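Local coordinates for protein carbamate kinase (Aeropyrum pernix, PDB 2E9Y) that probably catalyses the reversible transfer of a phosphoryl group between ATP and carbamate, at residues A[4-9]-A[48-53]; A[114-119]-A[195-200]; A[164-169]-A[210-215]; A[292-297]-A[305-310]. One frame throughout, in Å; residues are numbered along the deposited sequence.

Contact 1. Residues A[4-9]-A[48-53]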
loop_
_atom_site.group_PDB
_atom_site.type_symbol
_atom_site.label_atom_id
_atom_site.label_comp_id
_atom_site.label_asym_id
_atom_site.label_seq_id
_atom_site.Cartn_x
_atom_site.Cartn_y
_atom_site.Cartn_z
ATOM N N GLY A 4 -22.496 19.291 2.137
ATOM C CA GLY A 4 -21.301 18.544 2.624
ATOM C C GLY A 4 -21.631 17.148 3.124
ATOM O O GLY A 4 -21.043 16.672 4.098
ATOM N N ARG A 5 -22.574 16.484 2.463
ATOM C CA ARG A 5 -22.958 15.136 2.862
ATOM C C ARG A 5 -21.873 14.143 2.468
ATOM O O ARG A 5 -21.006 14.456 1.653
ATOM C CB ARG A 5 -24.291 14.746 2.223
ATOM C CG ARG A 5 -25.465 15.591 2.701
ATOM C CD ARG A 5 -26.793 14.906 2.425
ATOM N NE ARG A 5 -27.034 14.708 0.999
ATOM C CZ ARG A 5 -27.964 13.894 0.510
ATOM N NH1 ARG A 5 -28.738 13.201 1.336
ATOM N NH2 ARG A 5 -28.121 13.772 -0.801
ATOM N N LEU A 6 -21.925 12.948 3.050
ATOM C CA LEU A 6 -20.933 11.917 2.771
ATOM C C LEU A 6 -21.483 10.762 1.947
ATOM O O LEU A 6 -22.568 10.251 2.214
ATOM C CB LEU A 6 -20.363 11.367 4.082
ATOM C CG LEU A 6 -19.391 10.186 3.960
ATOM C CD1 LEU A 6 -18.160 10.611 3.176
ATOM C CD2 LEU A 6 -18.998 9.704 5.349
ATOM N N ALA A 7 -20.719 10.346 0.947
ATOM C CA ALA A 7 -21.132 9.242 0.102
ATOM C C ALA A 7 -19.985 8.262 -0.094
ATOM O O ALA A 7 -18.844 8.668 -0.310
ATOM C CB ALA A 7 -21.594 9.764 -1.250
ATOM N N VAL A 8 -20.285 6.974 0.015
ATOM C CA VAL A 8 -19.273 5.953 -0.227
ATOM C C VAL A 8 -19.525 5.590 -1.687
ATOM O O VAL A 8 -20.632 5.196 -2.052
ATOM C CB VAL A 8 -19.467 4.712 0.681
ATOM C CG1 VAL A 8 -18.603 3.559 0.184
ATOM C CG2 VAL A 8 -19.076 5.059 2.110
ATOM N N ILE A 9 -18.507 5.765 -2.524
ATOM C CA ILE A 9 -18.628 5.488 -3.951
ATOM C C ILE A 9 -17.773 4.285 -4.321
ATOM O O ILE A 9 -16.548 4.344 -4.249
ATOM C CB ILE A 9 -18.174 6.707 -4.782
ATOM C CG1 ILE A 9 -19.018 7.926 -4.394
ATOM C CG2 ILE A 9 -18.307 6.415 -6.271
ATOM C CD1 ILE A 9 -18.522 9.242 -4.952
ATOM N N ARG A 48 -18.752 14.894 -0.089
ATOM C CA ARG A 48 -17.522 14.449 0.557
ATOM C C ARG A 48 -17.602 12.963 0.218
ATOM O O ARG A 48 -18.699 12.402 0.168
ATOM C CB ARG A 48 -17.557 14.660 2.074
ATOM C CG ARG A 48 -17.448 16.120 2.503
ATOM C CD ARG A 48 -17.194 16.257 4.003
ATOM N NE ARG A 48 -15.799 16.008 4.378
ATOM C CZ ARG A 48 -14.779 16.804 4.062
ATOM N NH1 ARG A 48 -14.988 17.912 3.362
ATOM N NH2 ARG A 48 -13.547 16.500 4.452
ATOM N N SER A 49 -16.470 12.317 -0.027
ATOM C CA SER A 49 -16.539 10.915 -0.399
ATOM C C SER A 49 -15.441 10.009 0.115
ATOM O O SER A 49 -14.360 10.452 0.500
ATOM C CB SER A 49 -16.561 10.797 -1.920
ATOM O OG SER A 49 -15.340 11.271 -2.469
ATOM N N VAL A 50 -15.768 8.725 0.119
ATOM C CA VAL A 50 -14.851 7.659 0.484
ATOM C C VAL A 50 -15.009 6.785 -0.748
ATOM O O VAL A 50 -16.083 6.224 -0.998
ATOM C CB VAL A 50 -15.301 6.890 1.735
ATOM C CG1 VAL A 50 -14.374 5.698 1.964
ATOM C CG2 VAL A 50 -15.262 7.806 2.949
ATOM N N ILE A 51 -13.942 6.708 -1.533
ATOM C CA ILE A 51 -13.934 5.958 -2.777
ATOM C C ILE A 51 -13.317 4.576 -2.622
ATOM O O ILE A 51 -12.179 4.449 -2.187
ATOM C CB ILE A 51 -13.129 6.728 -3.846
ATOM C CG1 ILE A 51 -13.698 8.143 -3.993
ATOM C CG2 ILE A 51 -13.149 5.972 -5.166
ATOM C CD1 ILE A 51 -12.812 9.080 -4.781
ATOM N N THR A 52 -14.076 3.544 -2.967
ATOM C CA THR A 52 -13.567 2.180 -2.890
ATOM C C THR A 52 -13.433 1.661 -4.317
ATOM O O THR A 52 -13.880 2.314 -5.268
ATOM C CB THR A 52 -14.514 1.254 -2.110
ATOM O OG1 THR A 52 -15.722 1.076 -2.852
ATOM C CG2 THR A 52 -14.841 1.852 -0.752
ATOM N N HIS A 53 -12.830 0.488 -4.470
ATOM C CA HIS A 53 -12.634 -0.088 -5.798
ATOM C C HIS A 53 -12.340 -1.575 -5.707
ATOM O O HIS A 53 -12.036 -2.084 -4.631
ATOM C CB HIS A 53 -11.458 0.602 -6.486
ATOM C CG HIS A 53 -10.159 0.460 -5.745
ATOM N ND1 HIS A 53 -9.355 -0.658 -5.847
ATOM C CD2 HIS A 53 -9.528 1.299 -4.892
ATOM C CE1 HIS A 53 -8.284 -0.496 -5.092
ATOM N NE2 HIS A 53 -8.362 0.684 -4.500
#
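L6 has CG anti to its backbone N (chi1 175°), which carries CD1 across toward the partner strand, over the R48 carbonyl, with CD1 to R48 O at 3.5 Å. There it also meets V50, whose CG2 stands anti to the carbonyl carbon, beside its own backbone N; L6 CD1 to V50 CG2 is 4.0 Å. On the other face I9 has CG1 anti to its carbonyl carbon (chi1 -58°), so that CD1 runs back along the sheet and reaches S49 CB at 3.9 Å. S49 OG and T52 OG1 both take the crowded position between N and carbonyl carbon, and each finds a partner beyond the pair, the P187 carbonyl and the S220 hydroxyl. R48 lays CB and CG near R5 O, then bends at chi3 and leads its guanidinium off to the S183 carbonyl.

The backbones beneath are parallel strands in register, L6 beside R48 through I9 beside I51. R5, just ahead of its strand, supplies bonding groups with A7 and I9; R48, V50 and T52 supply those opposite. Five N-H...O bonds result, from R48 N to R5 O at 2.9 Å to T52 N to I9 O, also 2.9 Å. Alternate residues add weaker, longer CA-H...O contacts, the shortest S49 CA to A7 O at 3.2 Å.

The intervening helix 25-44 makes this a beta-alpha-beta crossover, and it covers the S49 and I51 face through L43 and I39. Helix 176-185 packs on L6 and V50, while strands 231-236 and 188-191 continue the sheet beyond 6-10 and 48-52.

Contact 2. Residues A[114-119]-A[195-200]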
loop_
_atom_site.group_PDB
_atom_site.type_symbol
_atom_site.label_atom_id
_atom_site.label_comp_id
_atom_site.label_asym_id
_atom_site.label_seq_id
_atom_site.Cartn_x
_atom_site.Cartn_y
_atom_site.Cartn_z
ATOM N N ILE A 114 -4.932 1.913 3.998
ATOM C CA ILE A 114 -4.780 0.480 3.930
ATOM C C ILE A 114 -5.821 -0.106 4.857
ATOM O O ILE A 114 -5.913 0.263 6.014
ATOM C CB ILE A 114 -3.373 0.091 4.412
ATOM C CG1 ILE A 114 -2.262 0.683 3.524
ATOM C CG2 ILE A 114 -3.204 -1.436 4.419
ATOM C CD1 ILE A 114 -2.465 0.385 2.036
ATOM N N SER A 115 -6.650 -0.985 4.274
ATOM C CA SER A 115 -7.904 -1.346 4.937
ATOM C C SER A 115 -8.061 -2.872 5.128
ATOM O O SER A 115 -7.896 -3.654 4.198
ATOM C CB SER A 115 -9.040 -0.807 4.087
ATOM O OG SER A 115 -8.857 0.598 3.943
ATOM N N ARG A 116 -8.366 -3.271 6.385
ATOM C CA ARG A 116 -8.667 -4.681 6.653
ATOM C C ARG A 116 -10.159 -4.869 6.930
ATOM O O ARG A 116 -10.824 -3.976 7.437
ATOM C CB ARG A 116 -7.906 -5.107 7.905
ATOM C CG ARG A 116 -6.380 -5.183 7.739
ATOM C CD ARG A 116 -5.664 -5.167 9.094
ATOM N NE ARG A 116 -6.009 -3.925 9.793
ATOM C CZ ARG A 116 -5.596 -3.737 11.066
ATOM N NH1 ARG A 116 -4.878 -4.644 11.716
ATOM N NH2 ARG A 116 -5.919 -2.586 11.681
ATOM N N VAL A 117 -10.688 -6.039 6.590
ATOM C CA VAL A 117 -12.100 -6.323 6.805
ATOM C C VAL A 117 -12.226 -7.601 7.625
ATOM O O VAL A 117 -11.601 -8.612 7.308
ATOM C CB VAL A 117 -12.846 -6.500 5.463
ATOM C CG1 VAL A 117 -14.292 -6.891 5.709
ATOM C CG2 VAL A 117 -12.793 -5.208 4.674
ATOM N N LEU A 118 -13.021 -7.544 8.689
ATOM C CA LEU A 118 -13.231 -8.706 9.554
ATOM C C LEU A 118 -14.249 -9.661 8.927
ATOM O O LEU A 118 -15.313 -9.237 8.481
ATOM C CB LEU A 118 -13.743 -8.253 10.932
ATOM C CG LEU A 118 -13.962 -9.341 11.992
ATOM C CD1 LEU A 118 -12.617 -9.905 12.417
ATOM C CD2 LEU A 118 -14.690 -8.767 13.198
ATOM N N VAL A 119 -13.911 -10.946 8.877
ATOM C CA VAL A 119 -14.823 -11.953 8.340
ATOM C C VAL A 119 -14.982 -13.034 9.407
ATOM O O VAL A 119 -14.193 -13.088 10.355
ATOM C CB VAL A 119 -14.296 -12.568 7.012
ATOM C CG1 VAL A 119 -14.170 -11.467 5.958
ATOM C CG2 VAL A 119 -12.956 -13.257 7.230
ATOM N N GLY A 195 -11.916 -4.650 -1.709
ATOM C CA GLY A 195 -12.858 -5.207 -0.738
ATOM C C GLY A 195 -12.235 -5.321 0.659
ATOM O O GLY A 195 -12.873 -5.695 1.634
ATOM N N GLY A 196 -10.924 -5.019 0.721
ATOM C CA GLY A 196 -10.240 -5.028 2.009
ATOM C C GLY A 196 -9.404 -6.299 2.219
ATOM O O GLY A 196 -9.626 -7.329 1.597
ATOM N N VAL A 197 -8.407 -6.183 3.119
ATOM C CA VAL A 197 -7.648 -7.354 3.558
ATOM C C VAL A 197 -8.393 -8.134 4.657
ATOM O O VAL A 197 -8.636 -7.639 5.755
ATOM C CB VAL A 197 -6.310 -6.842 4.098
ATOM C CG1 VAL A 197 -5.472 -7.998 4.638
ATOM C CG2 VAL A 197 -5.545 -6.136 2.995
ATOM N N PRO A 198 -8.806 -9.388 4.361
ATOM C CA PRO A 198 -9.536 -10.192 5.325
ATOM C C PRO A 198 -8.690 -10.646 6.483
ATOM O O PRO A 198 -7.609 -11.200 6.340
ATOM C CB PRO A 198 -10.032 -11.457 4.645
ATOM C CG PRO A 198 -9.756 -11.322 3.166
ATOM C CD PRO A 198 -8.673 -10.140 3.118
ATOM N N VAL A 199 -9.260 -10.414 7.651
ATOM C CA VAL A 199 -8.702 -10.982 8.841
ATOM C C VAL A 199 -9.804 -11.633 9.661
ATOM O O VAL A 199 -10.992 -11.372 9.482
ATOM C CB VAL A 199 -8.088 -9.833 9.632
ATOM C CG1 VAL A 199 -6.970 -9.190 8.814
ATOM C CG2 VAL A 199 -9.152 -8.786 9.918
ATOM N N VAL A 200 -9.380 -12.580 10.522
ATOM C CA VAL A 200 -10.327 -13.217 11.450
ATOM C C VAL A 200 -9.863 -13.014 12.881
ATOM O O VAL A 200 -8.684 -12.842 13.162
ATOM C CB VAL A 200 -10.384 -14.722 11.128
ATOM C CG1 VAL A 200 -10.960 -14.951 9.728
ATOM C CG2 VAL A 200 -8.998 -15.328 11.209
#
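R116 NH2 is gripped by two salt bridges, one to D175 and one to E98 of the second subunit; NH1 of the same guanidinium hydrogen-bonds H95 of that subunit. The alkyl part of R116 lies across V197.

The two parallel strands pair R116 with V197 and L118 with V199 on one face, V117 with P198 on the other. V197 N donates almost straight (176°) to S115 O at 2.8 Å. V197 O takes the V117 N-H, V117 N lying 2.7 Å away and 49° above the carbonyl plane, and V199 N and V119 N continue the pattern. P198, lacking an N-H, still offers its CA-H to V117 O at 3.3 Å.

V117 drives CG2 down on the glycine-rich loop at G195 and G196, with V117 CG2 to G195 O at 3.1 Å and to G196 CA at 3.7 Å. That leaves G195 O buried without a polar partner, and leaves no space for a side chain on G196. At the far end V119 CG2 and V200 CG1 meet obliquely at 3.6 Å.

Strand 112-119 is flanked by 197-201 as well as by 170-173 and 188-191, while helix 78-103 packs on V197 through Y79, T82 and Q86.

Contact 3. Residues A[164-169]-A[210-215]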
loop_
_atom_site.group_PDB
_atom_site.type_symbol
_atom_site.label_atom_id
_atom_site.label_comp_id
_atom_site.label_asym_id
_atom_site.label_seq_id
_atom_site.Cartn_x
_atom_site.Cartn_y
_atom_site.Cartn_z
ATOM N N VAL A 164 -8.899 -21.883 -6.035
ATOM C CA VAL A 164 -10.081 -21.143 -5.625
ATOM C C VAL A 164 -9.919 -20.838 -4.140
ATOM O O VAL A 164 -9.431 -21.669 -3.379
ATOM C CB VAL A 164 -11.390 -21.952 -5.858
ATOM C CG1 VAL A 164 -11.736 -21.967 -7.348
ATOM C CG2 VAL A 164 -11.229 -23.369 -5.342
ATOM N N VAL A 165 -10.308 -19.633 -3.743
ATOM C CA VAL A 165 -10.201 -19.219 -2.353
ATOM C C VAL A 165 -11.555 -18.729 -1.865
ATOM O O VAL A 165 -12.431 -18.392 -2.664
ATOM C CB VAL A 165 -9.166 -18.079 -2.172
ATOM C CG1 VAL A 165 -7.783 -18.555 -2.587
ATOM C CG2 VAL A 165 -9.585 -16.867 -2.975
ATOM N N PRO A 166 -11.747 -18.702 -0.538
ATOM C CA PRO A 166 -13.001 -18.253 0.070
ATOM C C PRO A 166 -13.330 -16.784 -0.189
ATOM O O PRO A 166 -12.438 -15.943 -0.293
ATOM C CB PRO A 166 -12.774 -18.497 1.562
ATOM C CG PRO A 166 -11.787 -19.615 1.595
ATOM C CD PRO A 166 -10.834 -19.240 0.487
ATOM N N SER A 167 -14.620 -16.490 -0.282
ATOM C CA SER A 167 -15.088 -15.119 -0.459
ATOM C C SER A 167 -16.165 -14.931 0.603
ATOM O O SER A 167 -17.352 -14.860 0.295
ATOM C CB SER A 167 -15.681 -14.903 -1.851
ATOM O OG SER A 167 -16.138 -13.562 -1.984
ATOM N N PRO A 168 -15.753 -14.868 1.877
ATOM C CA PRO A 168 -16.649 -14.696 3.027
ATOM C C PRO A 168 -17.307 -13.328 3.062
ATOM O O PRO A 168 -16.797 -12.368 2.482
ATOM C CB PRO A 168 -15.726 -14.920 4.217
ATOM C CG PRO A 168 -14.422 -14.396 3.729
ATOM C CD PRO A 168 -14.346 -14.932 2.316
ATOM N N ARG A 169 -18.444 -13.242 3.739
ATOM C CA ARG A 169 -19.148 -11.973 3.843
ATOM C C ARG A 169 -18.477 -11.062 4.867
ATOM O O ARG A 169 -17.980 -11.521 5.895
ATOM C CB ARG A 169 -20.615 -12.205 4.215
ATOM C CG ARG A 169 -21.457 -12.698 3.044
ATOM C CD ARG A 169 -22.944 -12.457 3.282
ATOM N NE ARG A 169 -23.708 -12.475 2.036
ATOM C CZ ARG A 169 -23.935 -13.563 1.305
ATOM N NH1 ARG A 169 -23.459 -14.740 1.691
ATOM N NH2 ARG A 169 -24.635 -13.473 0.182
ATOM N N VAL A 210 -6.092 -13.725 6.550
ATOM C CA VAL A 210 -6.388 -15.024 5.947
ATOM C C VAL A 210 -6.397 -14.914 4.425
ATOM O O VAL A 210 -6.628 -13.834 3.876
ATOM C CB VAL A 210 -7.756 -15.584 6.412
ATOM C CG1 VAL A 210 -7.707 -15.896 7.895
ATOM C CG2 VAL A 210 -8.868 -14.591 6.110
ATOM N N GLU A 211 -6.125 -16.022 3.743
ATOM C CA GLU A 211 -6.135 -15.998 2.287
ATOM C C GLU A 211 -7.559 -16.168 1.801
ATOM O O GLU A 211 -8.105 -17.270 1.783
ATOM C CB GLU A 211 -5.237 -17.092 1.709
ATOM C CG GLU A 211 -3.757 -16.736 1.738
ATOM C CD GLU A 211 -2.929 -17.646 0.859
ATOM O OE1 GLU A 211 -2.810 -18.844 1.194
ATOM O OE2 GLU A 211 -2.408 -17.166 -0.171
ATOM N N ALA A 212 -8.164 -15.048 1.433
ATOM C CA ALA A 212 -9.532 -15.028 0.947
ATOM C C ALA A 212 -9.756 -13.669 0.317
ATOM O O ALA A 212 -8.917 -12.773 0.444
ATOM C CB ALA A 212 -10.502 -15.228 2.112
ATOM N N VAL A 213 -10.872 -13.519 -0.381
ATOM C CA VAL A 213 -11.206 -12.238 -0.978
ATOM C C VAL A 213 -12.570 -11.838 -0.434
ATOM O O VAL A 213 -13.350 -12.687 -0.000
ATOM C CB VAL A 213 -11.254 -12.306 -2.519
ATOM C CG1 VAL A 213 -9.871 -12.629 -3.060
ATOM C CG2 VAL A 213 -12.263 -13.346 -2.974
ATOM N N VAL A 214 -12.843 -10.540 -0.424
ATOM C CA VAL A 214 -14.124 -10.043 0.061
ATOM C C VAL A 214 -14.741 -9.215 -1.057
ATOM O O VAL A 214 -14.051 -8.410 -1.680
ATOM C CB VAL A 214 -13.929 -9.173 1.323
ATOM C CG1 VAL A 214 -15.251 -8.557 1.757
ATOM C CG2 VAL A 214 -13.339 -10.024 2.436
ATOM N N ASP A 215 -16.028 -9.430 -1.325
ATOM C CA ASP A 215 -16.720 -8.691 -2.375
ATOM C C ASP A 215 -16.629 -7.194 -2.069
ATOM O O ASP A 215 -17.020 -6.746 -0.986
ATOM C CB ASP A 215 -18.188 -9.116 -2.440
ATOM C CG ASP A 215 -18.924 -8.477 -3.591
ATOM O OD1 ASP A 215 -19.366 -7.319 -3.443
ATOM O OD2 ASP A 215 -19.053 -9.130 -4.648
HETATM O O HOH W 1 -17.538 -11.248 0.214
#
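The flat group at the centre is the P166 carbonyl: its oxygen accepts the V213 N-H at 2.9 Å, the donor nearly in line with the C=O axis, while the A212 methyl lies to one side of the carbonyl plane and V213 CG2 to the other. The two proline rings beside it are puckered and touch by single atoms. The P166 ring puts CD 3.6 Å from E211 O, while S125, F126 and P129 pack against it from outside the pair. The P168 ring turns its CD to V213 O at 3.4 Å; D123 and V119 lie against it too. The A212 methyl touches both prolines, P166 CB at 4.0 Å and P168 CD, and lies 3.2 Å from P166 O.

V213 O then faces back, drawing S167 CA to 3.0 Å with the CA-H aimed at it (160°). V213 CG2, in the crowded position between N and carbonyl carbon, comes beside S167 CB.

Segment 164-169 runs from the small antiparallel sheet, by way of strand 161-165, into the central sheet at strand 170-173; such a projecting part is consistent with the subdomain known in carbamate kinases. Here it rests on the connection between strand 207-209 and helix 216-226.

A water carries the contact further, donating to P168 O at 2.6 Å and accepting from D215 N at 2.8 Å. D215 is the N-cap of helix 216-226, its OD1 taking the N-H of L218. E211 points its carboxylate to R163 in a salt bridge and to the N-H of L78.

Contact 4. Residues A[292-297]-A[305-310]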
loop_
_atom_site.group_PDB
_atom_site.type_symbol
_atom_site.label_atom_id
_atom_site.label_comp_id
_atom_site.label_asym_id
_atom_site.label_seq_id
_atom_site.Cartn_x
_atom_site.Cartn_y
_atom_site.Cartn_z
ATOM N N PRO A 292 -31.419 5.883 1.161
ATOM C CA PRO A 292 -31.372 5.350 -0.204
ATOM C C PRO A 292 -29.967 4.966 -0.671
ATOM O O PRO A 292 -28.967 5.496 -0.192
ATOM C CB PRO A 292 -31.943 6.491 -1.046
ATOM C CG PRO A 292 -32.820 7.232 -0.090
ATOM C CD PRO A 292 -32.002 7.236 1.172
ATOM N N ALA A 293 -29.914 4.032 -1.611
ATOM C CA ALA A 293 -28.660 3.589 -2.203
ATOM C C ALA A 293 -28.927 3.679 -3.698
ATOM O O ALA A 293 -30.070 3.544 -4.129
ATOM C CB ALA A 293 -28.353 2.154 -1.805
ATOM N N VAL A 294 -27.894 3.923 -4.494
ATOM C CA VAL A 294 -28.104 4.014 -5.929
ATOM C C VAL A 294 -27.044 3.244 -6.712
ATOM O O VAL A 294 -25.868 3.226 -6.341
ATOM C CB VAL A 294 -28.138 5.496 -6.381
ATOM C CG1 VAL A 294 -26.819 6.185 -6.035
ATOM C CG2 VAL A 294 -28.430 5.578 -7.871
ATOM N N ILE A 295 -27.483 2.584 -7.779
ATOM C CA ILE A 295 -26.594 1.814 -8.640
ATOM C C ILE A 295 -26.691 2.407 -10.037
ATOM O O ILE A 295 -27.776 2.459 -10.625
ATOM C CB ILE A 295 -27.006 0.331 -8.687
ATOM C CG1 ILE A 295 -26.891 -0.282 -7.288
ATOM C CG2 ILE A 295 -26.117 -0.427 -9.672
ATOM C CD1 ILE A 295 -27.482 -1.675 -7.173
ATOM N N GLY A 296 -25.563 2.869 -10.568
ATOM C CA GLY A 296 -25.585 3.460 -11.892
ATOM C C GLY A 296 -24.283 3.363 -12.657
ATOM O O GLY A 296 -23.360 2.652 -12.258
ATOM N N SER A 297 -24.222 4.100 -13.761
ATOM C CA SER A 297 -23.061 4.125 -14.644
ATOM C C SER A 297 -21.998 5.125 -14.193
ATOM O O SER A 297 -22.321 6.214 -13.719
ATOM C CB SER A 297 -23.525 4.474 -16.065
ATOM O OG SER A 297 -22.439 4.559 -16.965
ATOM N N LEU A 305 -25.383 10.531 -8.365
ATOM C CA LEU A 305 -25.232 11.074 -7.016
ATOM C C LEU A 305 -26.439 11.939 -6.613
ATOM O O LEU A 305 -26.838 12.004 -5.459
ATOM C CB LEU A 305 -23.949 11.905 -6.971
ATOM C CG LEU A 305 -22.732 11.076 -6.549
ATOM C CD1 LEU A 305 -22.733 10.758 -5.052
ATOM C CD2 LEU A 305 -22.650 9.731 -7.272
ATOM N N SER A 306 -26.994 12.640 -7.624
ATOM C CA SER A 306 -28.178 13.476 -7.388
ATOM C C SER A 306 -29.487 12.663 -7.390
ATOM O O SER A 306 -30.585 13.190 -7.212
ATOM C CB SER A 306 -28.225 14.539 -8.490
ATOM O OG SER A 306 -27.068 15.376 -8.405
ATOM N N LEU A 307 -29.334 11.341 -7.633
ATOM C CA LEU A 307 -30.472 10.437 -7.717
ATOM C C LEU A 307 -31.302 10.703 -8.969
ATOM O O LEU A 307 -32.494 10.431 -9.019
ATOM C CB LEU A 307 -31.315 10.577 -6.448
ATOM C CG LEU A 307 -30.515 10.221 -5.189
ATOM C CD1 LEU A 307 -31.392 10.181 -3.939
ATOM C CD2 LEU A 307 -29.831 8.855 -5.274
ATOM N N GLN A 308 -30.660 11.292 -9.995
ATOM C CA GLN A 308 -31.378 11.605 -11.226
ATOM C C GLN A 308 -31.043 10.622 -12.356
ATOM O O GLN A 308 -31.512 10.728 -13.475
ATOM C CB GLN A 308 -31.000 13.020 -11.652
ATOM C CG GLN A 308 -31.342 14.071 -10.598
ATOM C CD GLN A 308 -32.810 13.986 -10.250
ATOM O OE1 GLN A 308 -33.698 14.075 -11.082
ATOM N NE2 GLN A 308 -33.047 13.850 -8.930
ATOM N N ALA A 309 -30.151 9.670 -12.031
ATOM C CA ALA A 309 -29.815 8.623 -12.988
ATOM C C ALA A 309 -29.544 7.317 -12.259
ATOM O O ALA A 309 -29.353 7.295 -11.050
ATOM C CB ALA A 309 -28.562 9.054 -13.757
ATOM N N GLY A 310 -29.548 6.205 -12.983
ATOM C CA GLY A 310 -29.316 4.919 -12.350
ATOM C C GLY A 310 -30.535 4.408 -11.605
ATOM O O GLY A 310 -31.625 4.972 -11.716
#
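Strand 293-297 is extended throughout, whereas 305-310 is an irregular turn that leaves helix 301-305 and leads into strand 311-314, beside 293-297. L307 adopts positive phi (69°) with two bonds back into the last helical turn, a Schellman motif, and G310 is again at positive phi (77°). The nearest CA pair is G296 and G310, 4.0 Å apart. Just before, I295 O lies 3.4 Å from G310 CA. A side chain on G310 would run into that oxygen and into G296 CA, so both the phi value and the closeness of the strand suit glycine.

Strand 311-314 runs antiparallel to 293-297, with backbone bonds between I295 and T311 and between A293 and V313. The pair thus belongs to a strand-helix-strand connection within the central sheet, 293-297 lying between 231-236 and 311-314, and 311-314 pairing on with 255-257.

Between the two segments themselves the contact is apolar. V294 points toward the turn with CG1 in the crowded position between N and carbonyl carbon (chi1 60°), and CG2 anti to the backbone N. L307 crosses it obliquely: its CD2 rests 3.9 Å from V294 CB and 4.1 Å from V294 CG1. V294 CG2 in turn lies 3.7 Å from A309 O, a carbonyl buried here with no polar partner in the model. V304 of the helix also packs on V294. The turn itself is braced by Q308, whose side-chain amide NE2 donates to S306 O at 3.1 Å, while the L307 carbonyl accepts from R254.

Contacts 1, 2 and 4 are buried and all reach the central mixed sheet; contact 3 is only partly buried. Contacts 1 and 2 are parallel strand pairs joined by backbone bonds, contact 2 also turned to the second subunit through R116. Contact 4 is apolar and glycine-based, and touches contact 1 where A7 CB meets L305 CD1 at 4.1 Å. Contact 3 leans on prolines, one backbone bond and a bridging water. It abuts contact 2, with V210 N probably bonded to P198 O, their segments alternating along the chain. Contact 4 lies on the opposite side of the chain's centre from contacts 2 and 3, about 27 and 28 Å between centres.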